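Long-range contacts in major capsid protein (Faustovirus, PDB 5J7O), which probably assembles as a trimer into the protein capsid of a large double-stranded DNA virus: residues G117-L122 / A169-F174; S137-T142 / L152-Y157; G148-Y153 / E347-T352; Q343-T348 / R369-T374; Y480-S485 / A507-Q512. One frame throughout, in Å; residues are numbered along the deposited sequence.

Interaction 1 of 5, residues G117-L122 / A169-F174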
# COMPACT_ATOMS: atom_id res chain seq x y z
N GLY B 117 7.40 -8.08 -38.70
CA GLY B 117 6.37 -8.99 -39.15
C GLY B 117 5.39 -8.29 -40.08
O GLY B 117 5.72 -7.32 -40.75
N THR B 118 4.17 -8.82 -40.10
CA THR B 118 3.13 -8.30 -40.97
C THR B 118 1.81 -8.20 -40.21
O THR B 118 1.63 -8.80 -39.15
CB THR B 118 2.93 -9.17 -42.22
OG1 THR B 118 2.87 -10.55 -41.84
CG2 THR B 118 4.06 -8.96 -43.21
N VAL B 119 0.90 -7.42 -40.77
CA VAL B 119 -0.47 -7.36 -40.24
C VAL B 119 -1.21 -8.64 -40.66
O VAL B 119 -1.25 -8.96 -41.86
CB VAL B 119 -1.19 -6.12 -40.75
CG1 VAL B 119 -2.62 -6.07 -40.22
CG2 VAL B 119 -0.43 -4.86 -40.36
N PRO B 120 -1.79 -9.39 -39.72
CA PRO B 120 -2.42 -10.67 -40.09
C PRO B 120 -3.67 -10.50 -40.93
O PRO B 120 -4.12 -9.37 -41.18
CB PRO B 120 -2.74 -11.30 -38.73
CG PRO B 120 -2.89 -10.13 -37.81
CD PRO B 120 -1.90 -9.11 -38.28
N ALA B 121 -4.24 -11.61 -41.37
CA ALA B 121 -5.46 -11.57 -42.16
C ALA B 121 -6.64 -11.14 -41.30
O ALA B 121 -6.70 -11.41 -40.10
CB ALA B 121 -5.74 -12.93 -42.80
N LEU B 122 -7.60 -10.46 -41.93
CA LEU B 122 -8.78 -9.99 -41.24
C LEU B 122 -9.63 -11.17 -40.77
O LEU B 122 -9.54 -12.27 -41.32
CB LEU B 122 -9.60 -9.08 -42.16
CG LEU B 122 -8.98 -7.72 -42.45
CD1 LEU B 122 -9.47 -7.19 -43.79
CD2 LEU B 122 -9.29 -6.73 -41.34
N ALA B 169 0.73 -5.60 -44.53
CA ALA B 169 1.68 -4.52 -44.41
C ALA B 169 2.55 -4.73 -43.17
O ALA B 169 2.31 -5.64 -42.37
CB ALA B 169 0.97 -3.17 -44.34
N ALA B 170 3.56 -3.89 -43.01
CA ALA B 170 4.51 -4.05 -41.92
C ALA B 170 3.83 -3.88 -40.56
O ALA B 170 2.89 -3.09 -40.41
CB ALA B 170 5.66 -3.06 -42.06
N ALA B 171 4.32 -4.63 -39.58
CA ALA B 171 3.84 -4.56 -38.21
C ALA B 171 4.84 -5.29 -37.31
O ALA B 171 5.36 -6.34 -37.69
CB ALA B 171 2.45 -5.20 -38.07
N THR B 172 5.10 -4.71 -36.14
CA THR B 172 6.06 -5.27 -35.21
C THR B 172 5.42 -5.43 -33.84
O THR B 172 4.71 -4.54 -33.37
CB THR B 172 7.31 -4.38 -35.09
OG1 THR B 172 7.89 -4.20 -36.39
CG2 THR B 172 8.34 -5.02 -34.17
N ASN B 173 5.66 -6.58 -33.21
CA ASN B 173 5.18 -6.82 -31.86
C ASN B 173 6.05 -6.09 -30.84
O ASN B 173 7.20 -5.72 -31.12
CB ASN B 173 5.17 -8.32 -31.55
CG ASN B 173 4.09 -9.06 -32.32
OD1 ASN B 173 3.00 -8.54 -32.56
ND2 ASN B 173 4.38 -10.30 -32.70
N PHE B 174 5.49 -5.89 -29.66
CA PHE B 174 6.25 -5.37 -28.53
C PHE B 174 6.84 -6.53 -27.73
O PHE B 174 6.50 -7.70 -27.93
CB PHE B 174 5.38 -4.49 -27.64
CG PHE B 174 5.09 -3.12 -28.22
CD1 PHE B 174 5.56 -2.77 -29.47
CD2 PHE B 174 4.37 -2.19 -27.49
CE1 PHE B 174 5.31 -1.51 -30.00
CE2 PHE B 174 4.11 -0.93 -28.01
CZ PHE B 174 4.58 -0.60 -29.26
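Val119 carries its CG1 anti to the backbone N (chi1 179°), which leaves CG2 beside that nitrogen and anti to the carbonyl carbon; there CG2 meets the CB of Ala171 at 3.7 Å and the carbonyl of Ala169. This is a short antiparallel beta bridge at the edge of a three-stranded sheet, in a chain of the double jelly-roll capsid family, where strand 116-118 lies outermost and strand 170-177 runs down the middle. Gly117 and Ala171 form the hydrogen-bonded pair: Gly117 N gives to Ala171 O at 2.9 Å, while the return bond from Ala171 N to Gly117 O is longer, 3.3 Å, with its donor well above the carbonyl plane. A side chain on Gly117 would start on the face of Ala171 CB and press tightly on Ala171 O, so a residue without CB suits the place. Thr118 and Ala170 make the non-hydrogen-bonded pair, and their side chains diverge, as suits a small and a polar residue near the surface. Buried Val119 is the apolar link: besides touching Ala171 with CG2, it packs CG1 on Tyr157 of strand 149-158. Beyond the bridge, the Asn173 amide bonds to Ala378 N and Ser381 O. Ala169 O closes the contact: it accepts from Val119 N at 2.8 Å and also takes a CA-H...O contact from Thr118 CA at 3.1 Å.

Interaction 2 of 5, residues S137-T142 / L152-Y157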
# COMPACT_ATOMS: atom_id res chain seq x y z
N SER B 137 -10.40 -3.89 -44.59
CA SER B 137 -11.56 -4.11 -43.74
C SER B 137 -12.32 -5.34 -44.23
O SER B 137 -12.25 -5.71 -45.41
CB SER B 137 -12.49 -2.89 -43.72
OG SER B 137 -13.18 -2.74 -44.95
N VAL B 138 -13.06 -5.95 -43.31
CA VAL B 138 -13.95 -7.06 -43.61
C VAL B 138 -15.35 -6.65 -43.17
O VAL B 138 -15.56 -6.29 -42.01
CB VAL B 138 -13.50 -8.37 -42.94
CG1 VAL B 138 -13.19 -8.15 -41.47
CG2 VAL B 138 -14.56 -9.45 -43.12
N VAL B 139 -16.31 -6.70 -44.10
CA VAL B 139 -17.65 -6.19 -43.87
C VAL B 139 -18.66 -7.29 -44.18
O VAL B 139 -18.57 -7.95 -45.21
CB VAL B 139 -17.94 -4.94 -44.72
CG1 VAL B 139 -19.40 -4.51 -44.57
CG2 VAL B 139 -17.02 -3.80 -44.33
N SER B 140 -19.61 -7.48 -43.27
CA SER B 140 -20.75 -8.36 -43.48
C SER B 140 -21.98 -7.71 -42.86
O SER B 140 -21.89 -6.66 -42.22
CB SER B 140 -20.51 -9.75 -42.87
OG SER B 140 -20.19 -9.67 -41.50
N ALA B 141 -23.13 -8.34 -43.05
CA ALA B 141 -24.38 -7.75 -42.58
C ALA B 141 -25.41 -8.84 -42.30
O ALA B 141 -25.30 -9.96 -42.79
CB ALA B 141 -24.94 -6.74 -43.58
N THR B 142 -26.41 -8.47 -41.51
CA THR B 142 -27.56 -9.33 -41.22
C THR B 142 -28.83 -8.54 -41.50
O THR B 142 -29.10 -7.55 -40.82
CB THR B 142 -27.54 -9.84 -39.78
OG1 THR B 142 -26.47 -10.77 -39.61
CG2 THR B 142 -28.86 -10.53 -39.45
N LEU B 152 -24.87 -4.04 -39.47
CA LEU B 152 -23.66 -4.04 -40.27
C LEU B 152 -22.45 -4.28 -39.36
O LEU B 152 -22.22 -3.52 -38.42
CB LEU B 152 -23.51 -2.71 -41.02
CG LEU B 152 -22.39 -2.63 -42.07
CD1 LEU B 152 -22.77 -3.42 -43.31
CD2 LEU B 152 -22.08 -1.19 -42.41
N TYR B 153 -21.69 -5.33 -39.66
CA TYR B 153 -20.50 -5.69 -38.91
C TYR B 153 -19.26 -5.32 -39.71
O TYR B 153 -19.12 -5.75 -40.86
CB TYR B 153 -20.48 -7.19 -38.59
CG TYR B 153 -21.75 -7.72 -37.95
CD1 TYR B 153 -22.83 -8.11 -38.73
CD2 TYR B 153 -21.86 -7.85 -36.57
CE1 TYR B 153 -23.99 -8.61 -38.16
CE2 TYR B 153 -23.01 -8.34 -35.99
CZ TYR B 153 -24.07 -8.72 -36.78
OH TYR B 153 -25.22 -9.21 -36.21
N THR B 154 -18.37 -4.54 -39.10
CA THR B 154 -17.12 -4.15 -39.74
C THR B 154 -15.97 -4.39 -38.78
O THR B 154 -16.04 -4.01 -37.61
CB THR B 154 -17.14 -2.68 -40.18
OG1 THR B 154 -18.34 -2.41 -40.92
CG2 THR B 154 -15.93 -2.37 -41.05
N GLN B 155 -14.91 -5.03 -39.28
CA GLN B 155 -13.70 -5.26 -38.51
C GLN B 155 -12.49 -4.82 -39.34
O GLN B 155 -12.44 -5.06 -40.54
CB GLN B 155 -13.55 -6.73 -38.10
CG GLN B 155 -14.53 -7.17 -37.03
CD GLN B 155 -14.33 -8.61 -36.61
OE1 GLN B 155 -14.56 -9.54 -37.38
NE2 GLN B 155 -13.88 -8.81 -35.37
N SER B 156 -11.54 -4.16 -38.68
CA SER B 156 -10.35 -3.66 -39.34
C SER B 156 -9.22 -3.59 -38.33
O SER B 156 -9.38 -3.92 -37.15
CB SER B 156 -10.61 -2.30 -39.99
OG SER B 156 -11.02 -1.35 -39.03
N TYR B 157 -8.05 -3.15 -38.80
CA TYR B 157 -6.88 -2.97 -37.95
C TYR B 157 -6.48 -1.51 -37.94
O TYR B 157 -6.46 -0.85 -38.98
CB TYR B 157 -5.70 -3.83 -38.44
CG TYR B 157 -5.96 -5.31 -38.36
CD1 TYR B 157 -6.10 -5.95 -37.13
CD2 TYR B 157 -6.05 -6.08 -39.51
CE1 TYR B 157 -6.33 -7.31 -37.06
CE2 TYR B 157 -6.27 -7.44 -39.45
CZ TYR B 157 -6.42 -8.05 -38.22
OH TYR B 157 -6.65 -9.40 -38.15
O HOH W 1 -17.88 -8.66 -41.31
O HOH W 2 -26.07 -11.80 -37.46
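Val139, Ala141, Leu152 and Thr154 share one closely packed face of this antiparallel beta hairpin. Leu152 CD1 sits 3.8 Å from Val139 CG1 and also touches Ala141 CB; the methyls Val139 CG2 and Thr154 CG2 lie side by side. Branched residues suit such extended backbone. Four nearly straight backbone bonds join the pairs Val138-Gln155 and Ser140-Tyr153.

The face bearing Ser140 and Tyr153 is packed less directly and holds two ordered waters. Chi1 of -51° sets Tyr153 CG beside the backbone N; the edge of the ring faces the other strand, with CE1 3.6 Å from Thr142 OG1. One water bonds to Tyr153 OH at 3.0 Å and is modelled doubtfully close to Thr142 OG1. The other can donate to Tyr153 O at 3.2 Å, though acceptors in reach outnumber its protons. Ser140 OG bonds to Gly127 N and Ile126 N. Tyr153 packs on Leu254 of the third subunit.

Strand 138-142 lies between strands 131-133 and 149-158, and 341-351 flanks 149-158 beyond, with Thr345 OG1 bonded to Thr154 O.

Interaction 3 of 5, residues G148-Y153 / E347-T352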
# COMPACT_ATOMS: atom_id res chain seq x y z
N GLY B 148 -37.03 -4.01 -39.49
CA GLY B 148 -36.47 -2.84 -40.15
C GLY B 148 -35.08 -2.48 -39.71
O GLY B 148 -34.63 -1.36 -39.96
N VAL B 149 -34.38 -3.39 -39.05
CA VAL B 149 -33.03 -3.15 -38.54
C VAL B 149 -32.03 -3.82 -39.47
O VAL B 149 -32.07 -5.04 -39.67
CB VAL B 149 -32.87 -3.67 -37.10
CG1 VAL B 149 -31.41 -3.63 -36.69
CG2 VAL B 149 -33.71 -2.84 -36.14
N TYR B 150 -31.15 -3.02 -40.05
CA TYR B 150 -30.03 -3.50 -40.85
C TYR B 150 -28.79 -3.46 -39.96
O TYR B 150 -28.37 -2.38 -39.53
CB TYR B 150 -29.85 -2.64 -42.10
CG TYR B 150 -28.75 -3.07 -43.04
CD1 TYR B 150 -28.88 -4.21 -43.83
CD2 TYR B 150 -27.59 -2.31 -43.18
CE1 TYR B 150 -27.87 -4.60 -44.70
CE2 TYR B 150 -26.59 -2.69 -44.05
CZ TYR B 150 -26.73 -3.83 -44.81
OH TYR B 150 -25.73 -4.21 -45.67
N THR B 151 -28.22 -4.62 -39.68
CA THR B 151 -27.09 -4.75 -38.77
C THR B 151 -25.82 -4.97 -39.57
O THR B 151 -25.70 -5.98 -40.27
CB THR B 151 -27.31 -5.89 -37.77
OG1 THR B 151 -28.53 -5.67 -37.06
CG2 THR B 151 -26.16 -5.95 -36.78
N LEU B 152 -24.87 -4.04 -39.47
CA LEU B 152 -23.66 -4.04 -40.27
C LEU B 152 -22.45 -4.28 -39.36
O LEU B 152 -22.22 -3.52 -38.42
CB LEU B 152 -23.51 -2.71 -41.02
CG LEU B 152 -22.39 -2.63 -42.07
CD1 LEU B 152 -22.77 -3.42 -43.31
CD2 LEU B 152 -22.08 -1.19 -42.41
N TYR B 153 -21.69 -5.33 -39.66
CA TYR B 153 -20.50 -5.69 -38.91
C TYR B 153 -19.26 -5.32 -39.71
O TYR B 153 -19.12 -5.75 -40.86
CB TYR B 153 -20.48 -7.19 -38.59
CG TYR B 153 -21.75 -7.72 -37.95
CD1 TYR B 153 -22.83 -8.11 -38.73
CD2 TYR B 153 -21.86 -7.85 -36.57
CE1 TYR B 153 -23.99 -8.61 -38.16
CE2 TYR B 153 -23.01 -8.34 -35.99
CZ TYR B 153 -24.07 -8.72 -36.78
OH TYR B 153 -25.22 -9.21 -36.21
N GLU B 347 -22.86 -1.58 -36.45
CA GLU B 347 -23.77 -0.47 -36.71
C GLU B 347 -25.15 -1.03 -37.00
O GLU B 347 -25.29 -1.97 -37.79
CB GLU B 347 -23.29 0.39 -37.87
CG GLU B 347 -21.97 1.08 -37.63
CD GLU B 347 -21.38 1.67 -38.90
OE1 GLU B 347 -21.48 2.90 -39.10
OE2 GLU B 347 -20.83 0.89 -39.71
N THR B 348 -26.17 -0.46 -36.37
CA THR B 348 -27.56 -0.83 -36.61
C THR B 348 -28.28 0.35 -37.22
O THR B 348 -28.18 1.48 -36.72
CB THR B 348 -28.25 -1.26 -35.31
OG1 THR B 348 -28.21 -0.19 -34.36
CG2 THR B 348 -27.57 -2.49 -34.72
N LEU B 349 -29.00 0.10 -38.31
CA LEU B 349 -29.77 1.13 -39.02
C LEU B 349 -31.24 0.75 -38.97
O LEU B 349 -31.65 -0.25 -39.57
CB LEU B 349 -29.30 1.28 -40.47
CG LEU B 349 -27.99 2.03 -40.73
CD1 LEU B 349 -26.78 1.15 -40.44
CD2 LEU B 349 -27.96 2.53 -42.17
N LEU B 350 -32.03 1.54 -38.25
CA LEU B 350 -33.47 1.32 -38.15
C LEU B 350 -34.16 2.18 -39.19
O LEU B 350 -34.38 3.38 -38.98
CB LEU B 350 -33.97 1.63 -36.74
CG LEU B 350 -35.49 1.59 -36.51
CD1 LEU B 350 -36.06 0.22 -36.84
CD2 LEU B 350 -35.83 2.00 -35.09
N THR B 351 -34.50 1.58 -40.33
CA THR B 351 -35.33 2.23 -41.33
C THR B 351 -36.75 1.69 -41.24
O THR B 351 -37.01 0.63 -40.67
CB THR B 351 -34.77 2.01 -42.75
OG1 THR B 351 -34.69 0.61 -43.02
CG2 THR B 351 -33.40 2.64 -42.89
N THR B 352 -37.69 2.46 -41.81
CA THR B 352 -39.10 2.09 -41.78
C THR B 352 -39.74 2.02 -43.16
O THR B 352 -40.87 1.53 -43.27
CB THR B 352 -39.90 3.09 -40.93
OG1 THR B 352 -40.13 4.29 -41.67
CG2 THR B 352 -39.15 3.43 -39.64
O HOH W 3 -20.32 -1.91 -39.40
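Leu152 and Glu347 exchange two short, nearly straight backbone bonds, Leu152 N to Glu347 O at 2.7 Å and Glu347 N to Leu152 O at 2.8 Å. Tyr150 and Leu349 also exchange a pair, less straight in the bond from Leu349 N to Tyr150 O (2.8 Å). At the far end Thr351 N donates to Gly148 O at 3.0 Å. Gly148 adopts a positive phi of 76°, a conformation readily open to a residue without CB, and Thr351 O passes close to its CA. CA-H...O contacts, such as Val149 CA to Leu349 O, fill in between the bonds.

These bonds splice strand 149-158 to strand 341-351 in a seven-stranded mixed sheet far from the centre of the chain, consistent with an elaboration outside the two jelly-rolls.

Apolar contacts lie on both faces. On one, Val149 CG2 meets Leu350 CD1 at 3.9 Å. On the other, Leu349 CD1 is at the edge of the Tyr150 ring, near its plane; the phenol of this buried tyrosine reaches Asp130 OD2. Thr151 lies alongside Thr348 in a mixed contact, its OG1 beside the methyl CG2.

Glu347 runs extended beyond CG beside Leu152, its OE2 in van der Waals touch with Leu152 CD2 at 3.6 Å. Its polar partners are a water, which donates to OE2 at 2.9 Å and weakly to Leu152 O, and Tyr367, whose hydroxyl bonds to OE1.

Interaction 4 of 5, residues Q343-T348 / R369-T374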
# COMPACT_ATOMS: atom_id res chain seq x y z
N GLN B 343 -10.20 -3.39 -34.64
CA GLN B 343 -11.39 -2.58 -34.41
C GLN B 343 -12.62 -3.40 -34.76
O GLN B 343 -12.78 -3.83 -35.91
CB GLN B 343 -11.33 -1.30 -35.24
CG GLN B 343 -12.59 -0.45 -35.15
CD GLN B 343 -12.47 0.85 -35.93
OE1 GLN B 343 -11.43 1.14 -36.52
NE2 GLN B 343 -13.54 1.64 -35.92
N THR B 344 -13.49 -3.62 -33.78
CA THR B 344 -14.74 -4.35 -33.97
C THR B 344 -15.89 -3.36 -33.86
O THR B 344 -16.14 -2.80 -32.78
CB THR B 344 -14.88 -5.47 -32.93
OG1 THR B 344 -13.91 -6.49 -33.18
CG2 THR B 344 -16.28 -6.08 -33.00
N THR B 345 -16.58 -3.13 -34.97
CA THR B 345 -17.66 -2.15 -35.04
C THR B 345 -18.95 -2.82 -35.50
O THR B 345 -18.96 -3.54 -36.51
CB THR B 345 -17.31 -1.00 -35.99
OG1 THR B 345 -16.85 -1.53 -37.24
CG2 THR B 345 -16.23 -0.14 -35.38
N VAL B 346 -20.03 -2.58 -34.76
CA VAL B 346 -21.37 -2.98 -35.15
C VAL B 346 -22.21 -1.73 -35.30
O VAL B 346 -22.26 -0.90 -34.38
CB VAL B 346 -22.00 -3.95 -34.13
CG1 VAL B 346 -23.45 -4.23 -34.50
CG2 VAL B 346 -21.21 -5.24 -34.05
N GLU B 347 -22.86 -1.58 -36.45
CA GLU B 347 -23.77 -0.47 -36.71
C GLU B 347 -25.15 -1.03 -37.00
O GLU B 347 -25.29 -1.97 -37.79
CB GLU B 347 -23.29 0.39 -37.87
CG GLU B 347 -21.97 1.08 -37.63
CD GLU B 347 -21.38 1.67 -38.90
OE1 GLU B 347 -21.48 2.90 -39.10
OE2 GLU B 347 -20.83 0.89 -39.71
N THR B 348 -26.17 -0.46 -36.37
CA THR B 348 -27.56 -0.83 -36.61
C THR B 348 -28.28 0.35 -37.22
O THR B 348 -28.18 1.48 -36.72
CB THR B 348 -28.25 -1.26 -35.31
OG1 THR B 348 -28.21 -0.19 -34.36
CG2 THR B 348 -27.57 -2.49 -34.72
N ARG B 369 -23.87 2.82 -33.09
CA ARG B 369 -22.55 2.28 -33.38
C ARG B 369 -21.94 1.74 -32.09
O ARG B 369 -21.99 2.41 -31.05
CB ARG B 369 -21.62 3.33 -34.01
CG ARG B 369 -20.19 2.85 -34.18
CD ARG B 369 -19.35 3.83 -34.97
NE ARG B 369 -17.93 3.46 -34.96
CZ ARG B 369 -17.01 4.02 -35.73
NH1 ARG B 369 -17.34 4.97 -36.58
NH2 ARG B 369 -15.75 3.61 -35.65
N TYR B 370 -21.37 0.54 -32.17
CA TYR B 370 -20.69 -0.09 -31.04
C TYR B 370 -19.29 -0.46 -31.49
O TYR B 370 -19.13 -1.20 -32.47
CB TYR B 370 -21.45 -1.33 -30.56
CG TYR B 370 -22.91 -1.10 -30.25
CD1 TYR B 370 -23.34 -0.88 -28.95
CD2 TYR B 370 -23.87 -1.12 -31.26
CE1 TYR B 370 -24.68 -0.68 -28.66
CE2 TYR B 370 -25.21 -0.92 -30.98
CZ TYR B 370 -25.61 -0.70 -29.68
OH TYR B 370 -26.94 -0.49 -29.40
N THR B 371 -18.27 0.06 -30.80
CA THR B 371 -16.89 -0.08 -31.23
C THR B 371 -16.01 -0.55 -30.08
O THR B 371 -15.95 0.12 -29.04
CB THR B 371 -16.36 1.24 -31.80
OG1 THR B 371 -17.15 1.64 -32.92
CG2 THR B 371 -14.90 1.09 -32.23
N THR B 372 -15.34 -1.68 -30.27
CA THR B 372 -14.35 -2.19 -29.33
C THR B 372 -13.01 -2.33 -30.04
O THR B 372 -12.93 -2.38 -31.28
CB THR B 372 -14.76 -3.55 -28.75
OG1 THR B 372 -14.61 -4.57 -29.74
CG2 THR B 372 -16.21 -3.51 -28.27
N TYR B 373 -11.94 -2.41 -29.25
CA TYR B 373 -10.59 -2.56 -29.77
C TYR B 373 -9.89 -3.69 -29.03
O TYR B 373 -9.99 -3.81 -27.81
CB TYR B 373 -9.78 -1.27 -29.62
CG TYR B 373 -10.45 -0.06 -30.23
CD1 TYR B 373 -10.33 0.23 -31.58
CD2 TYR B 373 -11.20 0.81 -29.45
CE1 TYR B 373 -10.94 1.33 -32.14
CE2 TYR B 373 -11.82 1.92 -30.00
CZ TYR B 373 -11.68 2.17 -31.34
OH TYR B 373 -12.29 3.28 -31.89
N THR B 374 -9.18 -4.53 -29.79
CA THR B 374 -8.48 -5.68 -29.23
C THR B 374 -7.03 -5.67 -29.71
O THR B 374 -6.79 -5.79 -30.93
CB THR B 374 -9.17 -6.98 -29.64
OG1 THR B 374 -10.59 -6.82 -29.56
CG2 THR B 374 -8.74 -8.12 -28.71
O HOH W 4 -11.92 -5.52 -31.28
O HOH W 5 -20.29 5.70 -37.42
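Arg369 holds its guanidinium beside Gln343, whose side chain crosses it at about a right angle with the two planar groups only 18° apart. Thr371 OG1 accepts from Arg369 NE at 2.8 Å, in the guanidinium plane, and a water, also in plane, accepts from NH1. Gln343 NE2 lies at the edge too, 3.0 Å from Arg369 NH2; these are two donors, which makes the modelled turn of the amide doubtful. Tyr486 of the third subunit makes a cation-pi contact with this arginine. Among the rings, Tyr370 brings its edge to Val346 O, CD2 lying 3.5 Å from it, and Tyr373 runs alongside Gln343, their planes 47° apart.

The threonines suit a tightly paired strand: Thr345 CG2 comes 3.2 Å from Thr371 OG1, and Thr344 lies beside Thr372. One water joins the hydroxyls of Thr344, Thr372 and Thr374, while Thr372 OG1 also bonds to Gly264 O of the third subunit. Four backbone bonds tie Thr344 to Thr372 and Val346 to Tyr370.

Strand 341-351 is the central one of seven, with 149-158 on one side and antiparallel 364-375 on the other; strand 503-521 then runs parallel to 364-375.

Interaction 5 of 5, residues Y480-S485 / A507-Q512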
# COMPACT_ATOMS: atom_id res chain seq x y z
N TYR B 480 -14.56 -3.15 -18.66
CA TYR B 480 -14.65 -2.23 -19.78
C TYR B 480 -14.96 -0.82 -19.30
O TYR B 480 -15.92 -0.61 -18.55
CB TYR B 480 -15.73 -2.67 -20.77
CG TYR B 480 -15.41 -3.94 -21.53
CD1 TYR B 480 -14.54 -3.92 -22.61
CD2 TYR B 480 -16.00 -5.15 -21.18
CE1 TYR B 480 -14.25 -5.07 -23.31
CE2 TYR B 480 -15.71 -6.31 -21.88
CZ TYR B 480 -14.84 -6.26 -22.95
OH TYR B 480 -14.55 -7.41 -23.65
N ASP B 481 -14.14 0.14 -19.72
CA ASP B 481 -14.48 1.55 -19.64
C ASP B 481 -15.16 1.94 -20.95
O ASP B 481 -14.54 1.88 -22.01
CB ASP B 481 -13.25 2.42 -19.40
CG ASP B 481 -12.64 2.20 -18.03
OD1 ASP B 481 -13.32 1.62 -17.15
OD2 ASP B 481 -11.47 2.60 -17.82
N VAL B 482 -16.44 2.32 -20.87
CA VAL B 482 -17.27 2.54 -22.04
C VAL B 482 -17.66 4.01 -22.11
O VAL B 482 -18.14 4.58 -21.13
CB VAL B 482 -18.53 1.65 -22.01
CG1 VAL B 482 -19.24 1.68 -23.36
CG2 VAL B 482 -18.16 0.22 -21.63
N SER B 483 -17.45 4.61 -23.28
CA SER B 483 -17.89 5.97 -23.55
C SER B 483 -19.22 5.92 -24.30
O SER B 483 -19.28 5.42 -25.43
CB SER B 483 -16.85 6.74 -24.37
OG SER B 483 -15.65 6.92 -23.63
N GLN B 484 -20.27 6.42 -23.67
CA GLN B 484 -21.60 6.48 -24.27
C GLN B 484 -21.88 7.89 -24.75
O GLN B 484 -21.59 8.87 -24.05
CB GLN B 484 -22.68 6.04 -23.28
CG GLN B 484 -24.10 6.22 -23.78
CD GLN B 484 -24.52 5.16 -24.77
OE1 GLN B 484 -24.52 3.97 -24.47
NE2 GLN B 484 -24.90 5.59 -25.97
N SER B 485 -22.44 8.01 -25.95
CA SER B 485 -22.79 9.30 -26.52
C SER B 485 -24.17 9.21 -27.16
O SER B 485 -24.60 8.14 -27.60
CB SER B 485 -21.77 9.77 -27.55
OG SER B 485 -21.90 9.05 -28.77
N ALA B 507 -26.48 7.23 -31.54
CA ALA B 507 -25.84 6.86 -30.29
C ALA B 507 -24.63 5.99 -30.58
O ALA B 507 -24.62 5.23 -31.55
CB ALA B 507 -26.81 6.13 -29.35
N SER B 508 -23.61 6.10 -29.73
CA SER B 508 -22.40 5.32 -29.90
C SER B 508 -21.86 4.87 -28.55
O SER B 508 -21.91 5.63 -27.57
CB SER B 508 -21.32 6.11 -30.65
OG SER B 508 -20.89 7.23 -29.90
N GLN B 509 -21.37 3.64 -28.51
CA GLN B 509 -20.59 3.11 -27.39
C GLN B 509 -19.21 2.75 -27.93
O GLN B 509 -19.10 1.88 -28.80
CB GLN B 509 -21.24 1.88 -26.77
CG GLN B 509 -22.58 2.11 -26.10
CD GLN B 509 -23.05 0.88 -25.35
OE1 GLN B 509 -22.88 -0.25 -25.81
NE2 GLN B 509 -23.65 1.10 -24.18
N VAL B 510 -18.18 3.41 -27.42
CA VAL B 510 -16.81 3.15 -27.82
C VAL B 510 -16.02 2.72 -26.60
O VAL B 510 -16.09 3.37 -25.55
CB VAL B 510 -16.16 4.39 -28.48
CG1 VAL B 510 -14.72 4.09 -28.87
CG2 VAL B 510 -16.96 4.83 -29.69
N MET B 511 -15.28 1.62 -26.73
CA MET B 511 -14.40 1.18 -25.66
C MET B 511 -13.32 2.22 -25.42
O MET B 511 -12.51 2.50 -26.30
CB MET B 511 -13.76 -0.17 -26.01
CG MET B 511 -12.74 -0.64 -24.99
SD MET B 511 -11.54 -1.81 -25.65
CE MET B 511 -12.57 -3.24 -25.94
N GLN B 512 -13.32 2.81 -24.22
CA GLN B 512 -12.30 3.79 -23.88
C GLN B 512 -11.04 3.11 -23.36
O GLN B 512 -9.92 3.52 -23.69
CB GLN B 512 -12.84 4.78 -22.85
CG GLN B 512 -11.93 5.97 -22.60
CD GLN B 512 -12.46 6.88 -21.51
OE1 GLN B 512 -12.98 6.42 -20.49
NE2 GLN B 512 -12.33 8.19 -21.71
O HOH W 6 -10.53 4.80 -19.47
O HOH W 7 -19.20 6.71 -27.89
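Ser483 and Val510 exchange backbone bonds in a long antiparallel hairpin, strands 473-490 and 503-521, at one border of the seven-stranded sheet. Ser485 and Ser508 do likewise, and Gln512 N reaches Asp481 O at 2.7 Å. Ser485 O takes two donors from opposite faces of its plane, Ser508 N and the Gln484 side-chain NE2. The bend at chi2 (77°) in Gln484 places its CD back toward the facing strand, where OE1 accepts from Gln509 NE2 at 3.0 Å, nearly along the C=O axis. Amide side chains suit this spot, since each both gives and takes: Gln509 OE1 accepts from Gly248 N of the third subunit. A water donates to Asp481 OD2 and Gln512 OE1, and Gln512 bonds to its own counterparts in the other two subunits, suggesting a place near the trimer axis. Ser483 OG, beside Gln512 CB, is buried without a partner. On the other face, Met511 CE rests in plane at the edge of the Tyr480 ring, 3.6 Å from its CE1.

Overall arrangement
From the N terminus, interaction 1 first closes a loop of 46 residues at the small sheet of strands 116-118 and 170-177. Within that loop interaction 2 forms a short hairpin, and the two touch where Tyr157 meets residues 119-121. Interaction 3 starts on the strand where interaction 2 ends but reaches past residue 340, closing a loop of 193 residues and crossing interaction 1 along the chain. Interaction 4 pairs strand 341-351 with 364-375 over a 20-residue loop. Interaction 5, in series, closes a hairpin of the C-terminal half across 21 residues; its strand 503-521 lies beside 364-375. Interactions 2 to 5 thus run across one sheet, which unites both halves of the chain and contacts the third subunit.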